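Zinc-type alcohol dehydrogenase-like protein YAHK (Escherichia coli, PDB 1UUF) reduces a wide range of aldehydes to the corresponding primary alcohols, using zinc and strongly preferring NADPH over NADH as electron donor. Local coordinates at residues I109-K114 with E157-R162; G122-C127 with G316-Q321. All coordinates share one frame; numbering follows the deposited sequence.

Contact 1 (I109-K114 with E157-R162); sequences IVDSCK and ERYVLR. With ZN (zinc ion), chain B.
Y159 lies flat against the backbone of V110 and D111 and ends in a hydroxyl hydrogen-bonded to S112 OG. The CA of D111 sits over one face of the ring, 3.6 Å from its centroid, as a CH-pi contact; R158 CG lies over the rim of the opposite face. CG2 of I109 packs obliquely on Y159 CD2 at 3.6 Å. S112 OG reaches Y159 OH at 2.6 Å near the ring plane, with chi1 of 66° setting OG between the backbone N and the carbonyl carbon. An alanine in place of Y159 would probably leave S112 OG without this partner and open a gap between the D111 backbone and R158. The other end is looser: K114 and R158 run antiparallel alongside one another, K114 CB to R158 NH1 3.5 Å, and a water joins R158 NH1 to K114 O. K114 NZ turns instead to D111 OD1, a 2.7 Å salt bridge on the syn side of the carboxylate, while R158 NH2 pairs with E124. C113 binds the structural zinc, whose lobe is thus fastened to 157-162 within the GroES-like domain. Strand 109-111 pairs antiparallel with strand 131-132, V110 and D111 both facing T131 in a classic beta bulge, and Y159 and L161 pack on helix 317-330.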
ATOM      1  N   ILE A 109     -10.261  21.072   9.314  1.00 11.34           N
ATOM      2  CA  ILE A 109     -10.110  22.003   8.193  1.00 11.39           C
ATOM      3  C   ILE A 109     -11.008  23.228   8.283  1.00 11.45           C
ATOM      4  O   ILE A 109     -12.213  23.096   8.511  1.00 10.79           O
ATOM      5  CB  ILE A 109     -10.476  21.320   6.859  1.00 11.50           C
ATOM      6  CG1 ILE A 109      -9.769  19.970   6.742  1.00 14.12           C
ATOM      7  CG2 ILE A 109     -10.124  22.236   5.690  1.00 12.92           C
ATOM      8  CD1 ILE A 109     -10.262  19.136   5.579  1.00 15.20           C
ATOM      9  N   VAL A 110     -10.432  24.418   8.099  1.00 10.73           N
ATOM     10  CA  VAL A 110     -11.237  25.639   8.101  1.00 11.06           C
ATOM     11  C   VAL A 110     -11.156  26.353   6.749  1.00 12.00           C
ATOM     12  O   VAL A 110     -11.910  27.289   6.495  1.00 13.47           O
ATOM     13  CB  VAL A 110     -10.848  26.624   9.237  1.00 12.02           C
ATOM     14  CG1 VAL A 110     -11.298  26.057  10.588  1.00 10.64           C
ATOM     15  CG2 VAL A 110      -9.351  26.882   9.231  1.00 12.49           C
ATOM     16  N   ASP A 111     -10.249  25.903   5.882  1.00 11.93           N
ATOM     17  CA  ASP A 111     -10.124  26.484   4.544  1.00 13.60           C
ATOM     18  C   ASP A 111      -9.181  25.659   3.667  1.00 13.42           C
ATOM     19  O   ASP A 111      -8.425  24.823   4.161  1.00 13.22           O
ATOM     20  CB  ASP A 111      -9.615  27.933   4.625  1.00 14.40           C
ATOM     21  CG  ASP A 111     -10.165  28.816   3.504  1.00 17.64           C
ATOM     22  OD1 ASP A 111     -10.814  28.283   2.578  1.00 15.24           O
ATOM     23  OD2 ASP A 111      -9.946  30.048   3.549  1.00 17.89           O
ATOM     24  N   SER A 112      -9.260  25.869   2.358  1.00 12.63           N
ATOM     25  CA  SER A 112      -8.386  25.184   1.409  1.00 12.49           C
ATOM     26  C   SER A 112      -8.331  26.044   0.145  1.00 13.09           C
ATOM     27  O   SER A 112      -9.064  27.029   0.037  1.00 13.08           O
ATOM     28  CB  SER A 112      -8.893  23.769   1.099  1.00 13.90           C
ATOM     29  OG  SER A 112     -10.135  23.777   0.422  1.00 13.72           O
ATOM     30  N   CYS A 113      -7.474  25.692  -0.804  1.00 14.23           N
ATOM     31  CA  CYS A 113      -7.346  26.511  -2.010  1.00 14.89           C
ATOM     32  C   CYS A 113      -8.600  26.528  -2.884  1.00 16.22           C
ATOM     33  O   CYS A 113      -8.856  27.504  -3.583  1.00 15.88           O
ATOM     34  CB  CYS A 113      -6.116  26.084  -2.823  1.00 14.58           C
ATOM     35  SG  CYS A 113      -6.345  24.759  -4.022  1.00 14.29           S
ATOM     36  N   LYS A 114      -9.378  25.449  -2.829  1.00 17.00           N
ATOM     37  CA  LYS A 114     -10.629  25.312  -3.579  1.00 18.19           C
ATOM     38  C   LYS A 114     -10.520  25.144  -5.088  1.00 18.88           C
ATOM     39  O   LYS A 114     -11.545  25.060  -5.765  1.00 20.77           O
ATOM     40  CB  LYS A 114     -11.550  26.505  -3.309  1.00 18.60           C
ATOM     41  CG  LYS A 114     -11.786  26.806  -1.848  1.00 19.46           C
ATOM     42  CD  LYS A 114     -12.688  28.019  -1.702  1.00 22.69           C
ATOM     43  CE  LYS A 114     -12.632  28.568  -0.294  1.00 23.24           C
ATOM     44  NZ  LYS A 114     -11.252  29.017   0.022  1.00 27.24           N
ATOM     45  N   GLU A 157     -18.489  28.839   5.292  1.00 14.64           N
ATOM     46  CA  GLU A 157     -19.510  27.789   5.285  1.00 14.25           C
ATOM     47  C   GLU A 157     -19.165  26.501   4.546  1.00 12.84           C
ATOM     48  O   GLU A 157     -19.758  25.460   4.829  1.00 12.87           O
ATOM     49  CB  GLU A 157     -20.852  28.318   4.761  1.00 15.72           C
ATOM     50  CG  GLU A 157     -20.902  28.604   3.275  1.00 18.82           C
ATOM     51  CD  GLU A 157     -22.331  28.672   2.754  1.00 21.51           C
ATOM     52  OE1 GLU A 157     -22.531  29.168   1.627  1.00 23.53           O
ATOM     53  OE2 GLU A 157     -23.253  28.219   3.466  1.00 23.75           O
ATOM     54  N   ARG A 158     -18.221  26.546   3.612  1.00 13.88           N
ATOM     55  CA  ARG A 158     -17.864  25.327   2.889  1.00 13.87           C
ATOM     56  C   ARG A 158     -17.267  24.287   3.830  1.00 13.60           C
ATOM     57  O   ARG A 158     -17.338  23.082   3.571  1.00 13.03           O
ATOM     58  CB  ARG A 158     -16.860  25.625   1.766  1.00 14.51           C
ATOM     59  CG  ARG A 158     -16.257  24.363   1.130  1.00 14.99           C
ATOM     60  CD  ARG A 158     -15.468  24.676  -0.135  1.00 16.99           C
ATOM     61  NE  ARG A 158     -14.860  23.480  -0.716  1.00 16.44           N
ATOM     62  CZ  ARG A 158     -14.355  23.421  -1.944  1.00 17.63           C
ATOM     63  NH1 ARG A 158     -14.387  24.492  -2.728  1.00 18.08           N
ATOM     64  NH2 ARG A 158     -13.820  22.292  -2.395  1.00 16.48           N
ATOM     65  N   TYR A 159     -16.698  24.751   4.937  1.00 11.67           N
ATOM     66  CA  TYR A 159     -16.060  23.847   5.882  1.00 11.55           C
ATOM     67  C   TYR A 159     -16.831  23.617   7.172  1.00 11.00           C
ATOM     68  O   TYR A 159     -16.308  23.032   8.120  1.00 13.74           O
ATOM     69  CB  TYR A 159     -14.648  24.354   6.172  1.00 10.86           C
ATOM     70  CG  TYR A 159     -13.896  24.649   4.895  1.00 10.75           C
ATOM     71  CD1 TYR A 159     -14.025  25.884   4.253  1.00 12.18           C
ATOM     72  CD2 TYR A 159     -13.135  23.661   4.273  1.00 10.06           C
ATOM     73  CE1 TYR A 159     -13.420  26.118   3.018  1.00 12.45           C
ATOM     74  CE2 TYR A 159     -12.528  23.885   3.041  1.00 11.56           C
ATOM     75  CZ  TYR A 159     -12.675  25.114   2.420  1.00 13.41           C
ATOM     76  OH  TYR A 159     -12.092  25.325   1.193  1.00 12.79           O
ATOM     77  N   VAL A 160     -18.076  24.076   7.206  1.00  9.96           N
ATOM     78  CA  VAL A 160     -18.919  23.893   8.381  1.00 10.36           C
ATOM     79  C   VAL A 160     -19.878  22.751   8.069  1.00 10.91           C
ATOM     80  O   VAL A 160     -20.458  22.709   6.985  1.00 13.00           O
ATOM     81  CB  VAL A 160     -19.725  25.169   8.699  1.00  9.92           C
ATOM     82  CG1 VAL A 160     -20.670  24.916   9.875  1.00 11.68           C
ATOM     83  CG2 VAL A 160     -18.769  26.310   9.034  1.00 12.22           C
ATOM     84  N   LEU A 161     -20.034  21.835   9.019  1.00 11.27           N
ATOM     85  CA  LEU A 161     -20.906  20.670   8.852  1.00 10.14           C
ATOM     86  C   LEU A 161     -22.213  20.832   9.611  1.00  9.10           C
ATOM     87  O   LEU A 161     -22.265  21.526  10.618  1.00 11.13           O
ATOM     88  CB  LEU A 161     -20.203  19.409   9.364  1.00 10.84           C
ATOM     89  CG  LEU A 161     -18.920  18.909   8.692  1.00 12.45           C
ATOM     90  CD1 LEU A 161     -19.173  18.688   7.212  1.00 12.38           C
ATOM     91  CD2 LEU A 161     -17.788  19.906   8.903  1.00 13.29           C
ATOM     92  N   ARG A 162     -23.265  20.173   9.130  1.00 10.77           N
ATOM     93  CA  ARG A 162     -24.567  20.240   9.785  1.00 11.59           C
ATOM     94  C   ARG A 162     -24.764  19.005  10.662  1.00 11.98           C
ATOM     95  O   ARG A 162     -24.578  17.877  10.200  1.00 12.00           O
ATOM     96  CB  ARG A 162     -25.683  20.299   8.735  1.00 13.08           C
ATOM     97  CG  ARG A 162     -27.092  20.470   9.306  1.00 15.86           C
ATOM     98  CD  ARG A 162     -27.249  21.824   9.992  1.00 20.28           C
ATOM     99  NE  ARG A 162     -28.608  22.054  10.477  1.00 21.57           N
ATOM    100  CZ  ARG A 162     -29.656  22.294   9.692  1.00 21.24           C
ATOM    101  NH1 ARG A 162     -29.508  22.340   8.375  1.00 22.06           N
ATOM    102  NH2 ARG A 162     -30.856  22.481  10.225  1.00 21.48           N
TER
HETATM  103 ZN    ZN B 401      -6.703  22.725  -2.883  1.00 16.73          ZN
HETATM  104  O   HOH W   1     -14.307  21.548   9.106  1.00  9.49           O
HETATM  105  O   HOH W   2     -13.537  23.140  -5.239  1.00 24.58           O

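Contact 2 (G122-C127 with G316-Q321); sequences GLENYC and GIPETQ. With ZN (zinc ion), chain B.
E124 reaches from the structural-zinc lobe of the GroES-like domain to the first turn of helix 317-330, where G316 is the N-cap; this helix follows the last strand of the Rossmann sheet. From CB, which points toward the helix, the chain runs to CG, anti to the carbonyl carbon (chi1 -60°), where it packs beside S112 OG. A bend at chi2 (94°) then places E124 CD 3.8 Å from I317 CG1, the two side chains crossing at about a right angle. At the tip, E124 OE1 accepts the backbone N-H of I317 at 3.0 Å, nearly straight at 169° although the donor stands above the carboxylate plane, and it also touches P318 CD. OE2 lies alongside CB and CG1 of I317 and is the partner of R158. One carboxylate thus serves an amide and a guanidinium, and its negative charge at the N-terminus of the helix would probably interact favourably with the helix dipole.

Beside it the two backbones come close. G122, at positive phi, is the C-prime residue of the Schellman motif that ends helix 117-120, and its carbonyl O meets G316 CA in a CA-H...O contact of 3.3 Å, an approach made where residue 316 is glycine. Further along, N125 ND2 hydrogen-bonds M313 O. Y126 O is hydrogen-bonded to K305 NZ of the second subunit, and C127 SG binds the zinc. At the helix start G316 O accepts hydrogen bonds from T320 N and T320 OG1, one from each side of the carbonyl plane. A water completes the contact, donating to G122 O at 2.6 Å and accepting from E319 N at 3.0 Å.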
ATOM      1  N   GLY A 122     -13.506  17.009  -3.579  1.00 13.86           N
ATOM      2  CA  GLY A 122     -14.078  16.900  -2.247  1.00 12.46           C
ATOM      3  C   GLY A 122     -13.082  16.332  -1.249  1.00 12.63           C
ATOM      4  O   GLY A 122     -13.466  15.739  -0.235  1.00 13.23           O
ATOM      5  N   LEU A 123     -11.799  16.511  -1.537  1.00 11.28           N
ATOM      6  CA  LEU A 123     -10.741  16.022  -0.661  1.00 12.05           C
ATOM      7  C   LEU A 123      -9.888  17.191  -0.172  1.00 11.18           C
ATOM      8  O   LEU A 123      -8.668  17.196  -0.325  1.00 10.76           O
ATOM      9  CB  LEU A 123      -9.869  15.004  -1.406  1.00 12.62           C
ATOM     10  CG  LEU A 123     -10.581  13.719  -1.832  1.00 15.61           C
ATOM     11  CD1 LEU A 123      -9.644  12.872  -2.678  1.00 15.90           C
ATOM     12  CD2 LEU A 123     -11.040  12.943  -0.600  1.00 15.95           C
ATOM     13  N   GLU A 124     -10.543  18.184   0.420  1.00 12.01           N
ATOM     14  CA  GLU A 124      -9.839  19.357   0.925  1.00 10.69           C
ATOM     15  C   GLU A 124      -8.774  18.973   1.947  1.00 10.92           C
ATOM     16  O   GLU A 124      -7.825  19.723   2.172  1.00 11.69           O
ATOM     17  CB  GLU A 124     -10.833  20.339   1.547  1.00 11.01           C
ATOM     18  CG  GLU A 124     -11.882  20.843   0.566  1.00 12.48           C
ATOM     19  CD  GLU A 124     -13.170  20.030   0.580  1.00 13.91           C
ATOM     20  OE1 GLU A 124     -13.156  18.853   1.006  1.00 13.80           O
ATOM     21  OE2 GLU A 124     -14.204  20.576   0.143  1.00 15.39           O
ATOM     22  N   ASN A 125      -8.930  17.799   2.557  1.00  9.93           N
ATOM     23  CA  ASN A 125      -7.977  17.313   3.552  1.00 10.60           C
ATOM     24  C   ASN A 125      -6.606  16.987   2.953  1.00 11.21           C
ATOM     25  O   ASN A 125      -5.593  16.991   3.660  1.00 11.55           O
ATOM     26  CB  ASN A 125      -8.548  16.079   4.271  1.00 10.33           C
ATOM     27  CG  ASN A 125      -8.978  14.973   3.310  1.00 11.94           C
ATOM     28  OD1 ASN A 125      -9.603  15.231   2.281  1.00 10.29           O
ATOM     29  ND2 ASN A 125      -8.667  13.728   3.664  1.00 12.02           N
ATOM     30  N   TYR A 126      -6.574  16.715   1.651  1.00 10.52           N
ATOM     31  CA  TYR A 126      -5.323  16.400   0.975  1.00 11.98           C
ATOM     32  C   TYR A 126      -4.792  17.572   0.152  1.00 11.97           C
ATOM     33  O   TYR A 126      -3.842  17.428  -0.615  1.00 13.67           O
ATOM     34  CB  TYR A 126      -5.502  15.163   0.089  1.00 12.05           C
ATOM     35  CG  TYR A 126      -5.745  13.904   0.894  1.00 11.08           C
ATOM     36  CD1 TYR A 126      -6.888  13.131   0.698  1.00 11.70           C
ATOM     37  CD2 TYR A 126      -4.848  13.512   1.888  1.00 10.91           C
ATOM     38  CE1 TYR A 126      -7.137  11.999   1.478  1.00  9.70           C
ATOM     39  CE2 TYR A 126      -5.084  12.387   2.674  1.00 11.04           C
ATOM     40  CZ  TYR A 126      -6.230  11.638   2.468  1.00 10.86           C
ATOM     41  OH  TYR A 126      -6.479  10.557   3.279  1.00 11.15           O
ATOM     42  N   CYS A 127      -5.412  18.735   0.312  1.00 12.63           N
ATOM     43  CA  CYS A 127      -4.974  19.931  -0.403  1.00 12.60           C
ATOM     44  C   CYS A 127      -3.602  20.339   0.136  1.00 14.20           C
ATOM     45  O   CYS A 127      -3.371  20.295   1.343  1.00 14.00           O
ATOM     46  CB  CYS A 127      -5.981  21.069  -0.183  1.00 13.07           C
ATOM     47  SG  CYS A 127      -5.480  22.690  -0.835  1.00 13.57           S
ATOM     48  N   GLY A 316     -12.387  14.527   3.589  1.00 10.80           N
ATOM     49  CA  GLY A 316     -12.790  15.778   2.969  1.00 12.63           C
ATOM     50  C   GLY A 316     -14.094  16.237   3.591  1.00 12.96           C
ATOM     51  O   GLY A 316     -14.701  15.502   4.371  1.00 12.36           O
ATOM     52  N   ILE A 317     -14.550  17.438   3.249  1.00 11.94           N
ATOM     53  CA  ILE A 317     -15.785  17.929   3.846  1.00 12.21           C
ATOM     54  C   ILE A 317     -17.022  17.121   3.441  1.00 12.79           C
ATOM     55  O   ILE A 317     -17.813  16.727   4.300  1.00 11.86           O
ATOM     56  CB  ILE A 317     -16.013  19.424   3.534  1.00 11.40           C
ATOM     57  CG1 ILE A 317     -14.805  20.244   4.008  1.00 12.06           C
ATOM     58  CG2 ILE A 317     -17.259  19.922   4.265  1.00 13.34           C
ATOM     59  CD1 ILE A 317     -14.556  20.185   5.511  1.00 14.80           C
ATOM     60  N   PRO A 318     -17.206  16.861   2.135  1.00 12.38           N
ATOM     61  CA  PRO A 318     -18.381  16.088   1.721  1.00 13.09           C
ATOM     62  C   PRO A 318     -18.532  14.770   2.480  1.00 13.53           C
ATOM     63  O   PRO A 318     -19.633  14.419   2.905  1.00 13.81           O
ATOM     64  CB  PRO A 318     -18.141  15.873   0.230  1.00 14.96           C
ATOM     65  CG  PRO A 318     -17.435  17.126  -0.165  1.00 14.58           C
ATOM     66  CD  PRO A 318     -16.443  17.319   0.960  1.00 13.59           C
ATOM     67  N   GLU A 319     -17.432  14.042   2.653  1.00 12.32           N
ATOM     68  CA  GLU A 319     -17.507  12.769   3.360  1.00 12.03           C
ATOM     69  C   GLU A 319     -17.742  12.959   4.851  1.00 10.18           C
ATOM     70  O   GLU A 319     -18.368  12.118   5.493  1.00  9.92           O
ATOM     71  CB  GLU A 319     -16.239  11.943   3.144  1.00 12.57           C
ATOM     72  CG  GLU A 319     -16.317  10.569   3.792  1.00 14.73           C
ATOM     73  CD  GLU A 319     -15.178   9.664   3.378  1.00 14.07           C
ATOM     74  OE1 GLU A 319     -14.013  10.089   3.500  1.00 15.64           O
ATOM     75  OE2 GLU A 319     -15.452   8.527   2.934  1.00 15.60           O
ATOM     76  N   THR A 320     -17.228  14.052   5.409  1.00  8.11           N
ATOM     77  CA  THR A 320     -17.434  14.324   6.823  1.00  9.37           C
ATOM     78  C   THR A 320     -18.933  14.546   7.025  1.00 10.19           C
ATOM     79  O   THR A 320     -19.504  14.106   8.015  1.00 10.01           O
ATOM     80  CB  THR A 320     -16.646  15.574   7.281  1.00  8.99           C
ATOM     81  OG1 THR A 320     -15.259  15.392   6.974  1.00  9.89           O
ATOM     82  CG2 THR A 320     -16.778  15.775   8.790  1.00  8.06           C
ATOM     83  N   GLN A 321     -19.573  15.223   6.074  1.00 10.77           N
ATOM     84  CA  GLN A 321     -21.010  15.456   6.173  1.00  9.00           C
ATOM     85  C   GLN A 321     -21.767  14.138   6.033  1.00 10.47           C
ATOM     86  O   GLN A 321     -22.741  13.895   6.744  1.00 11.39           O
ATOM     87  CB  GLN A 321     -21.490  16.421   5.087  1.00 10.90           C
ATOM     88  CG  GLN A 321     -22.964  16.796   5.244  1.00 10.32           C
ATOM     89  CD  GLN A 321     -23.237  17.510   6.557  1.00 12.95           C
ATOM     90  OE1 GLN A 321     -22.847  18.662   6.736  1.00 11.51           O
ATOM     91  NE2 GLN A 321     -23.899  16.825   7.487  1.00 12.85           N
TER
HETATM   92 ZN    ZN B 401      -6.703  22.725  -2.883  1.00 16.73          ZN
HETATM   93  O   HOH W   3     -15.014  13.923   0.894  1.00 14.94           O

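In the fold
Both contacts involve the lobe around the four-cysteine zinc, to which contact 1 contributes C113 and contact 2 C127, and their centres lie 8 Å apart. Each is partly buried. Contact 1 lies within the GroES-like domain and relies on an aromatic ring packed against backbone; contact 2 joins the zinc lobe of that domain to the start of helix 317-330, relying on a carboxylate, close glycine backbones and a helix start. The R158-E124 pair ties them together, and R162 N and Q321 OE1 probably form a further hydrogen bond. Contact 2 also borders the second subunit, whereas contact 1 is made and surrounded within one chain.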